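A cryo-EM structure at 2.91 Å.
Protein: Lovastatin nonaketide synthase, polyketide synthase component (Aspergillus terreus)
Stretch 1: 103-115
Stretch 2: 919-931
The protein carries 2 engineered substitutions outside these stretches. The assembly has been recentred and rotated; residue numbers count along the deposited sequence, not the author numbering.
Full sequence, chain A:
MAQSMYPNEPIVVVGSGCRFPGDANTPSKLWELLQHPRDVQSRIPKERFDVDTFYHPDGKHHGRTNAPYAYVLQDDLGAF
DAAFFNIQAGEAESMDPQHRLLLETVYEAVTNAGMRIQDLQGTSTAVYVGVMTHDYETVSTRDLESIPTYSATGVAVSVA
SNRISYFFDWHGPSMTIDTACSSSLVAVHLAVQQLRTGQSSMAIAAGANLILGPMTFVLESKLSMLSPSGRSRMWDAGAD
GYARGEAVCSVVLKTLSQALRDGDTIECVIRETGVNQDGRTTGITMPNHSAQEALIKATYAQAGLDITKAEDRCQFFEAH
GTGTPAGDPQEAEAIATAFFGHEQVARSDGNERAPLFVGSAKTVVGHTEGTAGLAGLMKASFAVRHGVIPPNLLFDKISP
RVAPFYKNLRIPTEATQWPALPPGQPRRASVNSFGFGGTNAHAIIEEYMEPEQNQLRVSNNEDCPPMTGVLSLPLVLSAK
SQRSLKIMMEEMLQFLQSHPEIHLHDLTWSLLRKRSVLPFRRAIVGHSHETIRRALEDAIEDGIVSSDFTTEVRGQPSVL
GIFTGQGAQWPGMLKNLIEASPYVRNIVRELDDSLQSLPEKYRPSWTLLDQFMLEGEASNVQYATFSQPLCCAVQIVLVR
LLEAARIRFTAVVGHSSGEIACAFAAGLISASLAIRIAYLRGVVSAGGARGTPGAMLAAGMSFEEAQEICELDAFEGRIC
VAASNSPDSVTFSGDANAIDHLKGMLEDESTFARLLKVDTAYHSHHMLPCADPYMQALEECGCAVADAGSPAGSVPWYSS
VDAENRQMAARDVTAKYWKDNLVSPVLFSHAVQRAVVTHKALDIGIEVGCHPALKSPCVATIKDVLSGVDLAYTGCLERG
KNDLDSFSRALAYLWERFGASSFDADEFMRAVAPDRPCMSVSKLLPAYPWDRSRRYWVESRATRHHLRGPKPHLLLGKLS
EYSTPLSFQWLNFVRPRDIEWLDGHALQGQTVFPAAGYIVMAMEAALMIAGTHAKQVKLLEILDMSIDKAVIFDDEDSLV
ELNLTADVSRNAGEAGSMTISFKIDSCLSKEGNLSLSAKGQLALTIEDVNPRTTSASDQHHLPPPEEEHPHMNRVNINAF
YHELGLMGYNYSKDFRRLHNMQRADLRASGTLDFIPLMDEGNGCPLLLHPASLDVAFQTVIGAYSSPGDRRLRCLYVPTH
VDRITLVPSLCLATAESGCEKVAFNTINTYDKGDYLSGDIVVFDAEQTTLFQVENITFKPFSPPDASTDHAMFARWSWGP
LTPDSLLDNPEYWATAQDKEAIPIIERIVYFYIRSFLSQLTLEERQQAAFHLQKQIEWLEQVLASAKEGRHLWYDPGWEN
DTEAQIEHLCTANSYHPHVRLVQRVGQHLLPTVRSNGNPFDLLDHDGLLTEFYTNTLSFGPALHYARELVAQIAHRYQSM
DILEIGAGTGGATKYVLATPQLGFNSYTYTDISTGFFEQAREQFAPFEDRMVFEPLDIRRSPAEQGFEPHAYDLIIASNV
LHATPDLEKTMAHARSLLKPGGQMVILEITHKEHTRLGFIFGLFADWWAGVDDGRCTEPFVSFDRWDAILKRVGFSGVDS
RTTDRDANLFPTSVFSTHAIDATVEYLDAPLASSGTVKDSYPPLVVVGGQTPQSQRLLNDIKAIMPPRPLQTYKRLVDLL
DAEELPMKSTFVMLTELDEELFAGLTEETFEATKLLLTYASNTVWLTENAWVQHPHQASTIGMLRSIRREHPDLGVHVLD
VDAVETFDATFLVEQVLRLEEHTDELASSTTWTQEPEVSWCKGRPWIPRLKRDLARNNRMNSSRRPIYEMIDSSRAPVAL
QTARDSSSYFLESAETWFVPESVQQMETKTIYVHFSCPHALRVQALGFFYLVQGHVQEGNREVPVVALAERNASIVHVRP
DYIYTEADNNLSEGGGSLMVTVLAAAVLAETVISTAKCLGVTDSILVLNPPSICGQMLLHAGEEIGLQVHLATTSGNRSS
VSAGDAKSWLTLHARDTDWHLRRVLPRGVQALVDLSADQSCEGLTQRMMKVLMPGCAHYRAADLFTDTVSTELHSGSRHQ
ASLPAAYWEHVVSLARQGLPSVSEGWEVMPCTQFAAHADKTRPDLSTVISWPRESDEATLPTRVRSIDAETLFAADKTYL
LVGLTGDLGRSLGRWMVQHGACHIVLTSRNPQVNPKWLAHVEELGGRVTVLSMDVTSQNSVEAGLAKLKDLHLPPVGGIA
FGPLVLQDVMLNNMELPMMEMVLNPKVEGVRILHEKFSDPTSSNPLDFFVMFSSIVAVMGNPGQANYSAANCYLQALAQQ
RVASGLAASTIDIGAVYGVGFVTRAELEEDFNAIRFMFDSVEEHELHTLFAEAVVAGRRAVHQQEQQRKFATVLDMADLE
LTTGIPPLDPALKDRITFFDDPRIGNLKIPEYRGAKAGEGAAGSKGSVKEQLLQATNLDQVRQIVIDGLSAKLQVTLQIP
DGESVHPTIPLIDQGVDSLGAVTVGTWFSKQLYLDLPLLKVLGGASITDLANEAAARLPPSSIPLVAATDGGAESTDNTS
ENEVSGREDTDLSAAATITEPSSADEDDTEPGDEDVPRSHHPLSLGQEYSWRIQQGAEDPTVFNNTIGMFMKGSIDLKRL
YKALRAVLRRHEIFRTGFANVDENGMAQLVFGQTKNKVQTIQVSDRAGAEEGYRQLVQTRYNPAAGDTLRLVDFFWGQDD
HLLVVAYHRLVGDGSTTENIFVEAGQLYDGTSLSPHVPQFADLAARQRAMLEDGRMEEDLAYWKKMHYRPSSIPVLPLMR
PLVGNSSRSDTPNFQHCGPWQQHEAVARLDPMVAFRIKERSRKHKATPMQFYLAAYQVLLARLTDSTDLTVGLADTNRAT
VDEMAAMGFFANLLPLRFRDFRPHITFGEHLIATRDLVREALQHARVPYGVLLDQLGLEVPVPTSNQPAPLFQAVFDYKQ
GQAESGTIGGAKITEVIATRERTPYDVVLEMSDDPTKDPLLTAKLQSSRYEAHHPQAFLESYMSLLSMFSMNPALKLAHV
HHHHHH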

# COMPACT_ATOMS: atom_id res chain seq x y z
N LEU A 103 -2.23 21.44 -32.13
CA LEU A 103 -1.19 22.09 -32.92
C LEU A 103 -1.07 21.44 -34.29
O LEU A 103 -1.04 22.13 -35.32
CB LEU A 103 0.15 22.01 -32.18
CG LEU A 103 0.32 22.94 -30.98
CD1 LEU A 103 1.54 22.54 -30.18
CD2 LEU A 103 0.45 24.37 -31.45
N GLU A 104 -1.03 20.11 -34.33
CA GLU A 104 -0.89 19.41 -35.60
C GLU A 104 -2.07 19.70 -36.52
O GLU A 104 -1.89 19.99 -37.70
CB GLU A 104 -0.74 17.91 -35.36
CG GLU A 104 0.56 17.53 -34.67
CD GLU A 104 0.67 16.05 -34.38
OE1 GLU A 104 -0.37 15.36 -34.43
OE2 GLU A 104 1.79 15.57 -34.12
N THR A 105 -3.29 19.64 -35.98
CA THR A 105 -4.48 19.85 -36.80
C THR A 105 -4.60 21.30 -37.24
O THR A 105 -5.08 21.56 -38.35
CB THR A 105 -5.73 19.44 -36.02
OG1 THR A 105 -5.74 20.09 -34.74
CG2 THR A 105 -5.77 17.94 -35.84
N VAL A 106 -4.20 22.25 -36.41
CA VAL A 106 -4.25 23.65 -36.81
C VAL A 106 -3.25 23.90 -37.92
O VAL A 106 -3.54 24.63 -38.88
CB VAL A 106 -4.00 24.57 -35.60
CG1 VAL A 106 -3.75 25.99 -36.07
CG2 VAL A 106 -5.20 24.53 -34.67
N TYR A 107 -2.05 23.32 -37.83
CA TYR A 107 -1.11 23.46 -38.93
C TYR A 107 -1.65 22.81 -40.19
O TYR A 107 -1.49 23.35 -41.29
CB TYR A 107 0.25 22.87 -38.57
CG TYR A 107 1.28 23.09 -39.65
CD1 TYR A 107 1.96 24.29 -39.75
CD2 TYR A 107 1.55 22.10 -40.59
CE1 TYR A 107 2.90 24.50 -40.74
CE2 TYR A 107 2.49 22.31 -41.58
CZ TYR A 107 3.15 23.51 -41.66
OH TYR A 107 4.09 23.71 -42.65
N GLU A 108 -2.29 21.65 -40.05
CA GLU A 108 -2.88 21.00 -41.21
C GLU A 108 -3.97 21.86 -41.84
O GLU A 108 -4.07 21.95 -43.07
CB GLU A 108 -3.45 19.64 -40.82
CG GLU A 108 -2.40 18.60 -40.49
CD GLU A 108 -3.00 17.31 -39.95
OE1 GLU A 108 -4.24 17.20 -39.91
OE2 GLU A 108 -2.22 16.41 -39.56
N ALA A 109 -4.80 22.49 -41.01
CA ALA A 109 -5.86 23.35 -41.52
C ALA A 109 -5.29 24.58 -42.21
O ALA A 109 -5.79 25.00 -43.26
CB ALA A 109 -6.80 23.76 -40.39
N VAL A 110 -4.26 25.18 -41.62
CA VAL A 110 -3.60 26.32 -42.26
C VAL A 110 -3.02 25.91 -43.60
O VAL A 110 -3.14 26.63 -44.60
CB VAL A 110 -2.53 26.90 -41.32
CG1 VAL A 110 -1.71 27.97 -42.03
CG2 VAL A 110 -3.17 27.48 -40.09
N THR A 111 -2.39 24.74 -43.65
CA THR A 111 -1.82 24.24 -44.89
C THR A 111 -2.90 24.02 -45.94
O THR A 111 -2.76 24.45 -47.09
CB THR A 111 -1.06 22.94 -44.61
OG1 THR A 111 0.14 23.23 -43.88
CG2 THR A 111 -0.70 22.24 -45.90
N ASN A 112 -3.99 23.36 -45.56
CA ASN A 112 -5.06 23.07 -46.51
C ASN A 112 -5.72 24.34 -47.00
O ASN A 112 -6.08 24.45 -48.18
CB ASN A 112 -6.08 22.14 -45.86
CG ASN A 112 -5.49 20.80 -45.48
OD1 ASN A 112 -4.49 20.36 -46.05
ND2 ASN A 112 -6.10 20.14 -44.50
N ALA A 113 -5.90 25.32 -46.11
CA ALA A 113 -6.46 26.60 -46.52
C ALA A 113 -5.57 27.32 -47.51
O ALA A 113 -6.05 28.23 -48.21
CB ALA A 113 -6.69 27.49 -45.29
N GLY A 114 -4.30 26.95 -47.59
CA GLY A 114 -3.39 27.57 -48.53
C GLY A 114 -2.71 28.80 -47.95
O GLY A 114 -2.68 29.86 -48.58
N MET A 115 -2.17 28.66 -46.74
CA MET A 115 -1.57 29.78 -46.03
C MET A 115 -0.18 29.39 -45.53
O MET A 115 0.02 28.29 -45.03
CB MET A 115 -2.43 30.20 -44.85
CG MET A 115 -3.75 30.81 -45.25
SD MET A 115 -4.79 31.14 -43.82
CE MET A 115 -6.08 32.11 -44.58
N MET A 919 -4.92 27.41 -59.09
CA MET A 919 -5.83 27.13 -58.00
C MET A 919 -5.06 26.63 -56.79
O MET A 919 -4.07 25.91 -56.92
CB MET A 919 -6.87 26.09 -58.43
CG MET A 919 -7.62 26.43 -59.70
SD MET A 919 -8.61 27.94 -59.55
CE MET A 919 -9.80 27.44 -58.31
N SER A 920 -5.53 27.02 -55.61
CA SER A 920 -4.91 26.59 -54.36
C SER A 920 -5.31 25.14 -54.12
O SER A 920 -6.32 24.84 -53.49
CB SER A 920 -5.34 27.49 -53.20
OG SER A 920 -4.70 27.10 -52.00
N VAL A 921 -4.50 24.22 -54.64
CA VAL A 921 -4.77 22.79 -54.56
C VAL A 921 -4.22 22.24 -53.25
O VAL A 921 -4.14 21.02 -53.06
CB VAL A 921 -4.17 22.05 -55.77
CG1 VAL A 921 -2.66 22.12 -55.75
CG2 VAL A 921 -4.64 20.61 -55.79
N SER A 922 -3.81 23.14 -52.34
CA SER A 922 -3.28 22.70 -51.05
C SER A 922 -4.22 21.75 -50.34
O SER A 922 -3.77 20.96 -49.49
CB SER A 922 -3.01 23.92 -50.17
OG SER A 922 -4.20 24.67 -49.95
N LYS A 923 -5.52 21.79 -50.65
CA LYS A 923 -6.45 20.83 -50.06
C LYS A 923 -6.02 19.40 -50.35
O LYS A 923 -5.97 18.56 -49.45
CB LYS A 923 -7.86 21.08 -50.61
CG LYS A 923 -8.44 22.44 -50.26
CD LYS A 923 -8.81 22.52 -48.79
CE LYS A 923 -9.60 23.78 -48.50
NZ LYS A 923 -8.82 25.01 -48.81
N LEU A 924 -5.71 19.11 -51.61
CA LEU A 924 -5.36 17.77 -52.04
C LEU A 924 -3.91 17.41 -51.77
O LEU A 924 -3.56 16.23 -51.82
CB LEU A 924 -5.65 17.60 -53.53
CG LEU A 924 -7.04 18.04 -53.98
CD1 LEU A 924 -7.24 17.76 -55.46
CD2 LEU A 924 -8.13 17.36 -53.16
N LEU A 925 -3.06 18.39 -51.48
CA LEU A 925 -1.66 18.10 -51.22
C LEU A 925 -1.53 17.29 -49.93
O LEU A 925 -2.32 17.46 -49.00
CB LEU A 925 -0.85 19.38 -51.11
CG LEU A 925 -0.81 20.27 -52.36
CD1 LEU A 925 0.09 21.46 -52.14
CD2 LEU A 925 -0.36 19.48 -53.58
N PRO A 926 -0.53 16.41 -49.85
CA PRO A 926 -0.38 15.58 -48.65
C PRO A 926 -0.13 16.44 -47.41
O PRO A 926 0.54 17.47 -47.48
CB PRO A 926 0.82 14.69 -48.97
CG PRO A 926 1.60 15.47 -49.98
CD PRO A 926 0.58 16.20 -50.80
N ALA A 927 -0.69 16.00 -46.29
CA ALA A 927 -0.46 16.69 -45.03
C ALA A 927 0.99 16.56 -44.61
O ALA A 927 1.74 15.70 -45.10
CB ALA A 927 -1.38 16.14 -43.94
N TYR A 928 1.40 17.43 -43.70
CA TYR A 928 2.79 17.43 -43.27
C TYR A 928 3.12 16.10 -42.60
O TYR A 928 2.38 15.65 -41.72
CB TYR A 928 3.05 18.59 -42.30
CG TYR A 928 4.48 18.66 -41.82
CD1 TYR A 928 5.43 19.39 -42.52
CD2 TYR A 928 4.89 18.00 -40.68
CE1 TYR A 928 6.73 19.47 -42.09
CE2 TYR A 928 6.19 18.07 -40.24
CZ TYR A 928 7.11 18.80 -40.95
OH TYR A 928 8.41 18.87 -40.51
N PRO A 929 4.22 15.44 -42.99
CA PRO A 929 4.58 14.17 -42.36
C PRO A 929 5.20 14.36 -40.99
O PRO A 929 6.43 14.42 -40.86
CB PRO A 929 5.58 13.57 -43.35
CG PRO A 929 6.23 14.75 -43.96
CD PRO A 929 5.17 15.81 -44.05
N TRP A 930 4.36 14.47 -39.97
CA TRP A 930 4.85 14.72 -38.62
C TRP A 930 5.84 13.63 -38.21
O TRP A 930 5.64 12.45 -38.50
CB TRP A 930 3.68 14.79 -37.65
CG TRP A 930 2.62 15.74 -38.10
CD1 TRP A 930 1.44 15.42 -38.69
CD2 TRP A 930 2.66 17.16 -38.01
NE1 TRP A 930 0.73 16.56 -38.98
CE2 TRP A 930 1.46 17.65 -38.57
CE3 TRP A 930 3.59 18.08 -37.51
CZ2 TRP A 930 1.17 19.01 -38.64
CZ3 TRP A 930 3.30 19.42 -37.59
CH2 TRP A 930 2.10 19.88 -38.14
N ASP A 931 6.91 14.05 -37.55
CA ASP A 931 8.03 13.15 -37.29
C ASP A 931 7.57 11.88 -36.59
O ASP A 931 7.86 10.77 -37.04
CB ASP A 931 9.09 13.88 -36.45
CG ASP A 931 10.32 13.03 -36.21
OD1 ASP A 931 11.01 12.70 -37.20
OD2 ASP A 931 10.60 12.72 -35.04

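Helix 103-113 packs against a largely irregular segment, 919-931, that runs antiparallel to it: E104 CA lies 8.0 Å from W930 CA, E108 CA lies 6.2 Å from A927 CA, and N112 CA lies 4.4 Å from K923 CA, so the segment draws closer toward the helix C-terminus.

At the wide end the gap is filled by W930, which buries more area than any other residue here. With chi1 at -52° (m) and chi2 at 102°, its indole points across the helix, six-membered ring foremost, toward E104 and Y107. E104 CG sits 4.0 Å from the centroid of the W930 six-membered ring, 12° off the normal, a CH-pi contact over the face. The same pose puts the indole nitrogen at the carboxylate one turn on: W930 NE1 donates to E108 OE2 at 3.0 Å with an N-H...O angle of 157°, near the ring plane. E108 reaches it through an extended chain, chi1 m and chi2 t (174°).

Y107 adopts chi1 t (-176°), which carries its ring to both aromatics of the segment. Its edge is directed toward the face of Y928, with centroids 5.8 Å apart and planes at 83°; against W930 the arrangement is oblique, with Y107 CD2 3.4 Å from W930 CH2.

At the narrow end the carbonyl of N112 accepts two bonds. S922, in the p rotamer, donates from OG to N112 O at 2.6 Å. K923 has its CA-to-CB bond pointing away, yet successive m values at chi1 and chi2 (-63°, -72°) fold the chain back, and K923 NZ donates to N112 O at 2.9 Å. S920 OG in turn donates to S922 OG at 3.2 Å.

G114 closes the helix in a Schellman motif with positive phi (89°). An ideal CB there would lie 2.4 Å from S920 OG, a clash, and would also jam against the preceding carbonyl oxygen.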